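Local coordinates for protein trigger factor (Thermotoga maritima, PDB 2NSC) that probably acts as a ribosome-binding chaperone and prolyl isomerase that keeps newly made proteins open, represented here by its N-terminal, ribosome-binding domain, at residues V3-L6 and R12-L15; Y34-V39 and N52-K57; F69-I74 and P87-R92. One frame throughout, in Å; residues are numbered along the deposited sequence.

Interaction 1 (V3-L6 and R12-L15); sequences VKEL and RVVL
Strands 3-6 and 12-15 run antiparallel with a marked twist, their axes approaching to 4.7 Å at 133°, and pair Glu5 with Leu15 as a non-hydrogen-bonded bridge whose CA atoms lie 4.5 Å apart. They belong to a two-stranded beta hairpin, strands 2-9 and 12-18, at the surface of the N-terminal domain. The direct backbone bond between the segments runs from Leu6 N to Val14 O at 2.8 Å; the donor is tilted 31° from the carbonyl plane. Neighbouring rungs are supplied by Lys4 with Glu16 and Val14 with Glu7, while CA-H...O contacts fill in around the bridge, Leu15 CA to Lys4 O and Glu5 CA to Val14 O.

One face carries Val3, Glu5, Val13 and Leu15. Leu15 sends CD2 over the backbone and CB of Glu5, and its own CB receives Val3 CG2 at 3.9 Å; beyond the hairpin Leu15 also touches Leu78 and Arg81. With CG anti to the backbone N (chi1 -177°), Glu5 extends across Val13 at about a right angle, so that the aliphatic part of an acidic side chain packs on a valine. Leu6 and Val14 meet on the other face, CD1 against CG1 at 3.9 Å. At the outer end of the Glu5 chain, OE1 comes to 3.7 Å from Val13 CG1, a van der Waals contact of a carboxylate oxygen with a methyl.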
loop_
_atom_site.group_PDB
_atom_site.type_symbol
_atom_site.label_atom_id
_atom_site.label_comp_id
_atom_site.label_asym_id
_atom_site.label_seq_id
_atom_site.Cartn_x
_atom_site.Cartn_y
_atom_site.Cartn_z
ATOM N N VAL A 3 0.670 3.919 -14.295
ATOM C CA VAL A 3 -0.623 4.608 -14.254
ATOM C C VAL A 3 -1.440 4.396 -15.535
ATOM O O VAL A 3 -0.921 4.476 -16.643
ATOM C CB VAL A 3 -0.468 6.117 -13.956
ATOM C CG1 VAL A 3 0.317 6.794 -15.050
ATOM C CG2 VAL A 3 -1.831 6.781 -13.815
ATOM N N LYS A 4 -2.722 4.121 -15.377
ATOM C CA LYS A 4 -3.573 3.863 -16.518
ATOM C C LYS A 4 -4.764 4.810 -16.441
ATOM O O LYS A 4 -5.376 4.953 -15.384
ATOM C CB LYS A 4 -4.000 2.380 -16.527
ATOM C CG LYS A 4 -5.065 2.023 -17.547
ATOM C CD LYS A 4 -5.590 0.608 -17.356
ATOM C CE LYS A 4 -6.734 0.311 -18.326
ATOM N NZ LYS A 4 -7.394 -1.011 -18.014
ATOM N N GLU A 5 -5.081 5.473 -17.547
ATOM C CA GLU A 5 -6.265 6.339 -17.582
ATOM C C GLU A 5 -7.513 5.475 -17.774
ATOM O O GLU A 5 -7.676 4.848 -18.808
ATOM C CB GLU A 5 -6.151 7.406 -18.674
ATOM C CG GLU A 5 -7.323 8.368 -18.709
ATOM C CD GLU A 5 -7.200 9.438 -19.795
ATOM O OE1 GLU A 5 -6.267 10.247 -19.747
ATOM O OE2 GLU A 5 -8.058 9.490 -20.693
ATOM N N LEU A 6 -8.384 5.434 -16.770
ATOM C CA LEU A 6 -9.618 4.647 -16.873
ATOM C C LEU A 6 -10.688 5.361 -17.689
ATOM O O LEU A 6 -11.447 4.723 -18.418
ATOM C CB LEU A 6 -10.157 4.278 -15.488
ATOM C CG LEU A 6 -9.299 3.384 -14.595
ATOM C CD1 LEU A 6 -10.014 3.122 -13.261
ATOM C CD2 LEU A 6 -8.963 2.061 -15.299
ATOM N N ARG A 12 -12.559 16.071 -16.176
ATOM C CA ARG A 12 -12.512 15.084 -15.128
ATOM C C ARG A 12 -11.805 13.837 -15.672
ATOM O O ARG A 12 -12.260 13.238 -16.653
ATOM C CB ARG A 12 -13.935 14.774 -14.648
ATOM C CG ARG A 12 -14.026 13.785 -13.501
ATOM C CD ARG A 12 -15.461 13.266 -13.339
ATOM N NE ARG A 12 -15.465 11.900 -12.828
ATOM C CZ ARG A 12 -16.029 10.869 -13.444
ATOM N NH1 ARG A 12 -16.662 11.043 -14.601
ATOM N NH2 ARG A 12 -15.969 9.661 -12.895
ATOM N N VAL A 13 -10.681 13.473 -15.043
ATOM C CA VAL A 13 -9.892 12.300 -15.448
ATOM C C VAL A 13 -9.752 11.292 -14.296
ATOM O O VAL A 13 -9.451 11.677 -13.170
ATOM C CB VAL A 13 -8.494 12.696 -16.000
ATOM C CG1 VAL A 13 -7.773 11.473 -16.549
ATOM C CG2 VAL A 13 -8.629 13.748 -17.098
ATOM N N VAL A 14 -10.000 10.014 -14.589
ATOM C CA VAL A 14 -9.842 8.908 -13.621
ATOM C C VAL A 14 -8.564 8.120 -13.942
ATOM O O VAL A 14 -8.354 7.644 -15.071
ATOM C CB VAL A 14 -11.077 7.974 -13.624
ATOM C CG1 VAL A 14 -10.950 6.872 -12.590
ATOM C CG2 VAL A 14 -12.348 8.780 -13.383
ATOM N N LEU A 15 -7.691 8.018 -12.953
ATOM C CA LEU A 15 -6.404 7.393 -13.165
ATOM C C LEU A 15 -6.260 6.293 -12.148
ATOM O O LEU A 15 -6.595 6.493 -10.979
ATOM C CB LEU A 15 -5.274 8.404 -12.966
ATOM C CG LEU A 15 -5.257 9.673 -13.838
ATOM C CD1 LEU A 15 -4.149 10.595 -13.343
ATOM C CD2 LEU A 15 -5.029 9.326 -15.295
#

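Interaction 2 (Y34-V39 and N52-K57); sequences YLNQRV and NVLKMK
Helix 21-36 faces helix 51-58 across the base of the connection carrying the GFRxGxxP signature, by which related trigger factors dock on the ribosome and which probably serves the same role here. Leu54 reaches over from helix 51-58, and its CD1 methyl touches both Leu35 and Asn36: CB of Leu35 at 4.1 Å and ND2 of Asn36 at 4.2 Å. Leu54 CG lies anti to its carbonyl carbon (chi1 -71°), which sends the CD1 methyl toward these two residues. The CA atoms of Leu35 and Leu54 are 8.3 Å apart, and the side chains fill the interval. Phe62 and Tyr65 of helix 62-71 also pack on Leu35, and Ile49 touches Leu54, so both leucines are buried.

Asn36 meets the methyl through its amide nitrogen, the end of its side chain coming nearer to Leu54 than its first bond would suggest. Its OD1 accepts a hydrogen bond from Ile49 N and so ties helix 21-36 to the returning connection. Leu35 O takes two backbone donors, Val39 N at 2.8 Å and Arg38 N at 3.1 Å.

No hydrogen bond or salt bridge links the two segments, so their mutual hold is by dispersion and burial of leucine, with Asn36 satisfied through its partners elsewhere.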
loop_
_atom_site.group_PDB
_atom_site.type_symbol
_atom_site.label_atom_id
_atom_site.label_comp_id
_atom_site.label_asym_id
_atom_site.label_seq_id
_atom_site.Cartn_x
_atom_site.Cartn_y
_atom_site.Cartn_z
ATOM N N TYR A 34 6.879 5.649 10.727
ATOM C CA TYR A 34 5.808 6.509 11.214
ATOM C C TYR A 34 5.252 5.986 12.539
ATOM O O TYR A 34 5.024 6.743 13.479
ATOM C CB TYR A 34 4.701 6.548 10.155
ATOM C CG TYR A 34 3.471 7.305 10.570
ATOM C CD1 TYR A 34 3.383 8.690 10.381
ATOM C CD2 TYR A 34 2.374 6.643 11.112
ATOM C CE1 TYR A 34 2.239 9.404 10.756
ATOM C CE2 TYR A 34 1.227 7.351 11.482
ATOM C CZ TYR A 34 1.172 8.729 11.309
ATOM O OH TYR A 34 0.044 9.432 11.682
ATOM N N LEU A 35 5.022 4.677 12.592
ATOM C CA LEU A 35 4.454 4.031 13.764
ATOM C C LEU A 35 5.402 4.070 14.955
ATOM O O LEU A 35 4.947 4.228 16.090
ATOM C CB LEU A 35 4.069 2.599 13.440
ATOM C CG LEU A 35 2.800 2.526 12.580
ATOM C CD1 LEU A 35 2.645 1.149 11.944
ATOM C CD2 LEU A 35 1.550 2.904 13.397
ATOM N N ASN A 36 6.706 3.944 14.698
ATOM C CA ASN A 36 7.711 3.912 15.761
ATOM C C ASN A 36 7.984 5.273 16.369
ATOM O O ASN A 36 8.564 5.365 17.458
ATOM C CB ASN A 36 9.017 3.289 15.266
ATOM C CG ASN A 36 9.141 1.825 15.632
ATOM O OD1 ASN A 36 8.973 1.461 16.795
ATOM N ND2 ASN A 36 9.457 0.975 14.644
ATOM N N GLN A 37 7.557 6.327 15.681
ATOM C CA GLN A 37 7.603 7.678 16.229
ATOM C C GLN A 37 6.394 7.974 17.137
ATOM O O GLN A 37 6.389 8.973 17.853
ATOM C CB GLN A 37 7.617 8.719 15.104
ATOM C CG GLN A 37 8.839 8.726 14.181
ATOM C CD GLN A 37 8.491 9.287 12.787
ATOM O OE1 GLN A 37 7.313 9.491 12.457
ATOM N NE2 GLN A 37 9.509 9.537 11.972
ATOM N N ARG A 38 5.379 7.113 17.103
ATOM C CA ARG A 38 4.071 7.427 17.680
ATOM C C ARG A 38 3.504 6.413 18.642
ATOM O O ARG A 38 2.575 6.732 19.375
ATOM C CB ARG A 38 3.047 7.610 16.574
ATOM C CG ARG A 38 3.172 8.909 15.860
ATOM C CD ARG A 38 2.190 9.015 14.700
ATOM N NE ARG A 38 2.264 10.345 14.087
ATOM C CZ ARG A 38 3.323 10.811 13.418
ATOM N NH1 ARG A 38 4.420 10.065 13.261
ATOM N NH2 ARG A 38 3.277 12.031 12.896
ATOM N N VAL A 39 3.993 5.180 18.591
ATOM C CA VAL A 39 3.529 4.160 19.522
ATOM C C VAL A 39 4.677 3.501 20.270
ATOM O O VAL A 39 5.751 3.296 19.718
ATOM C CB VAL A 39 2.633 3.084 18.854
ATOM C CG1 VAL A 39 1.723 3.717 17.813
ATOM C CG2 VAL A 39 3.463 1.996 18.221
ATOM N N ASN A 52 8.159 -6.772 11.483
ATOM C CA ASN A 52 7.405 -8.021 11.648
ATOM C C ASN A 52 6.421 -8.026 12.804
ATOM O O ASN A 52 5.375 -8.685 12.753
ATOM C CB ASN A 52 8.377 -9.185 11.827
ATOM C CG ASN A 52 9.109 -9.512 10.557
ATOM O OD1 ASN A 52 8.590 -9.285 9.451
ATOM N ND2 ASN A 52 10.325 -10.043 10.695
ATOM N N VAL A 53 6.791 -7.308 13.853
ATOM C CA VAL A 53 5.999 -7.214 15.061
ATOM C C VAL A 53 4.810 -6.302 14.782
ATOM O O VAL A 53 3.674 -6.636 15.113
ATOM C CB VAL A 53 6.857 -6.691 16.224
ATOM C CG1 VAL A 53 6.049 -6.613 17.519
ATOM C CG2 VAL A 53 8.080 -7.595 16.405
ATOM N N LEU A 54 5.067 -5.170 14.134
ATOM C CA LEU A 54 3.993 -4.255 13.760
ATOM C C LEU A 54 2.948 -4.935 12.865
ATOM O O LEU A 54 1.746 -4.868 13.144
ATOM C CB LEU A 54 4.563 -2.991 13.118
ATOM C CG LEU A 54 5.300 -2.061 14.089
ATOM C CD1 LEU A 54 6.053 -1.004 13.330
ATOM C CD2 LEU A 54 4.346 -1.409 15.081
ATOM N N LYS A 55 3.409 -5.629 11.827
ATOM C CA LYS A 55 2.525 -6.358 10.919
ATOM C C LYS A 55 1.673 -7.385 11.647
ATOM O O LYS A 55 0.526 -7.614 11.260
ATOM C CB LYS A 55 3.332 -7.036 9.814
ATOM C CG LYS A 55 4.256 -6.070 9.094
ATOM C CD LYS A 55 4.966 -6.691 7.920
ATOM C CE LYS A 55 4.172 -6.538 6.642
ATOM N NZ LYS A 55 5.019 -6.911 5.476
ATOM N N MET A 56 2.236 -7.996 12.696
ATOM C CA MET A 56 1.538 -9.024 13.493
ATOM C C MET A 56 0.477 -8.431 14.437
ATOM O O MET A 56 -0.670 -8.889 14.457
ATOM C CB MET A 56 2.548 -9.879 14.273
ATOM C CG MET A 56 1.922 -10.971 15.111
ATOM S SD MET A 56 3.062 -11.666 16.322
ATOM C CE MET A 56 3.205 -10.310 17.497
ATOM N N LYS A 57 0.878 -7.417 15.207
ATOM C CA LYS A 57 -0.022 -6.671 16.092
ATOM C C LYS A 57 -1.188 -6.035 15.327
ATOM O O LYS A 57 -2.360 -6.285 15.635
ATOM C CB LYS A 57 0.746 -5.563 16.833
ATOM C CG LYS A 57 1.917 -6.029 17.690
ATOM C CD LYS A 57 1.451 -6.833 18.870
ATOM C CE LYS A 57 2.619 -7.346 19.677
ATOM N NZ LYS A 57 2.152 -7.806 21.009
#

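Interaction 3 (F69-I74 and P87-R92); sequences FLMDLI and PIVTER
Met71 and Arg92 make the tight part of this contact. The thioether crosses the arginine chain at about a right angle and places SD in the guanidinium plane, at its edge. Arg92 NH1 lies 3.0 Å from Met71 SD with an N-H...S angle of 149°; this is a weak hydrogen bond, and its shortness leaves the exact distance doubtful. SD also rests 3.7 Å from Arg92 CD, so the sulfur meets the aliphatic part of the arginine as well as its charged end. The stronger polar ties of that end go to helix 62-71: NH2 forms a salt bridge with Glu64 and NH1 another with Asp68, which would fix the rotation of the guanidinium and set the edge that Met71 meets. The bend at the last torsion of Met71 (chi3 44°) keeps CE beside Val89, so that CG2 of Val89 meets SD at 3.8 Å and CE at 4.0 Å, the two side chains reaching toward each other tip to tip.

Packing is looser where Ile74 faces Pro87. Here CG2 of Ile74 and CG of Pro87 stand 4.4 Å apart, on a surface where Pro87 and Val89 are largely exposed; Pro87 also touches Leu78. The chain reaches Ile74 through a type I beta turn starting at Met71, with Ile74 N bonded to Met71 O at 3.2 Å. Together these residues form the helix-to-loop packing of the trigger factor N-terminal, ribosome-binding domain, in which the irregular segment 87-92 lies over the C-terminal part of helix 62-71.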
loop_
_atom_site.group_PDB
_atom_site.type_symbol
_atom_site.label_atom_id
_atom_site.label_comp_id
_atom_site.label_asym_id
_atom_site.label_seq_id
_atom_site.Cartn_x
_atom_site.Cartn_y
_atom_site.Cartn_z
ATOM N N PHE A 69 1.045 5.782 2.583
ATOM C CA PHE A 69 2.325 6.213 2.054
ATOM C C PHE A 69 2.470 5.997 0.543
ATOM O O PHE A 69 3.165 6.765 -0.126
ATOM C CB PHE A 69 3.484 5.624 2.864
ATOM C CG PHE A 69 3.669 6.298 4.201
ATOM C CD1 PHE A 69 4.232 7.575 4.272
ATOM C CD2 PHE A 69 3.227 5.681 5.379
ATOM C CE1 PHE A 69 4.381 8.215 5.510
ATOM C CE2 PHE A 69 3.363 6.301 6.602
ATOM C CZ PHE A 69 3.932 7.570 6.682
ATOM N N LEU A 70 1.813 4.979 -0.003
ATOM C CA LEU A 70 1.810 4.829 -1.451
ATOM C C LEU A 70 1.101 6.022 -2.091
ATOM O O LEU A 70 1.567 6.549 -3.094
ATOM C CB LEU A 70 1.176 3.513 -1.896
ATOM C CG LEU A 70 1.980 2.222 -1.712
ATOM C CD1 LEU A 70 1.070 1.078 -2.078
ATOM C CD2 LEU A 70 3.268 2.195 -2.570
ATOM N N MET A 71 -0.012 6.439 -1.490
ATOM C CA MET A 71 -0.784 7.586 -1.950
ATOM C C MET A 71 0.096 8.818 -2.095
ATOM O O MET A 71 -0.147 9.648 -2.961
ATOM C CB MET A 71 -1.950 7.877 -0.993
ATOM C CG MET A 71 -3.278 7.251 -1.390
ATOM S SD MET A 71 -4.567 7.338 -0.083
ATOM C CE MET A 71 -4.435 9.027 0.536
ATOM N N ASP A 72 1.141 8.915 -1.276
ATOM C CA ASP A 72 2.055 10.065 -1.308
ATOM C C ASP A 72 2.975 10.100 -2.529
ATOM O O ASP A 72 3.785 11.013 -2.667
ATOM C CB ASP A 72 2.933 10.110 -0.037
ATOM C CG ASP A 72 2.136 10.371 1.241
ATOM O OD1 ASP A 72 0.942 10.758 1.155
ATOM O OD2 ASP A 72 2.725 10.207 2.342
ATOM N N LEU A 73 2.890 9.094 -3.390
ATOM C CA LEU A 73 3.723 9.078 -4.578
ATOM C C LEU A 73 3.001 9.785 -5.708
ATOM O O LEU A 73 3.618 10.224 -6.683
ATOM C CB LEU A 73 4.061 7.647 -4.992
ATOM C CG LEU A 73 5.007 6.850 -4.095
ATOM C CD1 LEU A 73 5.115 5.425 -4.595
ATOM C CD2 LEU A 73 6.407 7.520 -3.999
ATOM N N ILE A 74 1.689 9.902 -5.549
ATOM C CA ILE A 74 0.820 10.338 -6.621
ATOM C C ILE A 74 1.027 11.806 -7.020
ATOM O O ILE A 74 1.356 12.056 -8.168
ATOM C CB ILE A 74 -0.650 10.002 -6.348
ATOM C CG1 ILE A 74 -0.793 8.482 -6.186
ATOM C CG2 ILE A 74 -1.547 10.544 -7.500
ATOM C CD1 ILE A 74 -2.193 8.015 -5.874
ATOM N N PRO A 87 -5.834 15.353 -5.956
ATOM C CA PRO A 87 -6.498 14.145 -6.420
ATOM C C PRO A 87 -7.449 13.605 -5.347
ATOM O O PRO A 87 -7.128 13.638 -4.160
ATOM C CB PRO A 87 -5.341 13.168 -6.618
ATOM C CG PRO A 87 -4.145 14.032 -6.799
ATOM C CD PRO A 87 -4.367 15.226 -5.958
ATOM N N ILE A 88 -8.614 13.126 -5.772
ATOM C CA ILE A 88 -9.589 12.526 -4.877
ATOM C C ILE A 88 -9.462 11.014 -5.018
ATOM O O ILE A 88 -9.586 10.475 -6.111
ATOM C CB ILE A 88 -11.021 13.028 -5.198
ATOM C CG1 ILE A 88 -11.151 14.499 -4.792
ATOM C CG2 ILE A 88 -12.082 12.191 -4.472
ATOM C CD1 ILE A 88 -12.230 15.274 -5.529
ATOM N N VAL A 89 -9.199 10.346 -3.900
ATOM C CA VAL A 89 -9.056 8.899 -3.881
ATOM C C VAL A 89 -10.440 8.267 -3.904
ATOM O O VAL A 89 -11.253 8.519 -3.017
ATOM C CB VAL A 89 -8.275 8.432 -2.632
ATOM C CG1 VAL A 89 -8.307 6.897 -2.506
ATOM C CG2 VAL A 89 -6.807 8.936 -2.689
ATOM N N THR A 90 -10.711 7.449 -4.914
ATOM C CA THR A 90 -12.012 6.795 -5.034
ATOM C C THR A 90 -11.945 5.280 -4.782
ATOM O O THR A 90 -12.976 4.620 -4.612
ATOM C CB THR A 90 -12.659 7.089 -6.403
ATOM O OG1 THR A 90 -11.759 6.680 -7.441
ATOM C CG2 THR A 90 -12.977 8.632 -6.539
ATOM N N GLU A 91 -10.731 4.737 -4.751
ATOM C CA GLU A 91 -10.525 3.328 -4.468
ATOM C C GLU A 91 -9.090 3.058 -4.005
ATOM O O GLU A 91 -8.152 3.643 -4.535
ATOM C CB GLU A 91 -10.808 2.500 -5.718
ATOM C CG GLU A 91 -10.821 1.002 -5.490
ATOM C CD GLU A 91 -11.414 0.234 -6.668
ATOM O OE1 GLU A 91 -11.059 0.550 -7.830
ATOM O OE2 GLU A 91 -12.228 -0.687 -6.425
ATOM N N ARG A 92 -8.948 2.146 -3.042
ATOM C CA ARG A 92 -7.645 1.651 -2.556
ATOM C C ARG A 92 -7.699 0.152 -2.419
ATOM O O ARG A 92 -8.735 -0.404 -2.047
ATOM C CB ARG A 92 -7.319 2.235 -1.183
ATOM C CG ARG A 92 -6.690 3.624 -1.244
ATOM C CD ARG A 92 -6.918 4.459 0.046
ATOM N NE ARG A 92 -6.667 3.747 1.302
ATOM C CZ ARG A 92 -5.747 4.106 2.191
ATOM N NH1 ARG A 92 -4.982 5.166 1.954
ATOM N NH2 ARG A 92 -5.592 3.411 3.315
#

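The three contacts follow one another along the chain within the N-terminal domain. Interaction 1, the hairpin, and interaction 2 lie on opposite sides of the chain's centre, with centres 33 Å apart and nearest atoms about 23 Å apart. Interaction 3 stands between them in space: its centre is 12 Å from that of interaction 1, although their nearest atoms remain about 5 Å apart, and 22 Å from that of interaction 2. Helix 62-71 follows helix 51-58 in the chain and carries the touch between interactions 2 and 3, Tyr34 CB packing 3.7 Å from Phe69 CZ. Interaction 2 flanks the probable ribosome-docking connection; the isomerase domain is not in this chain.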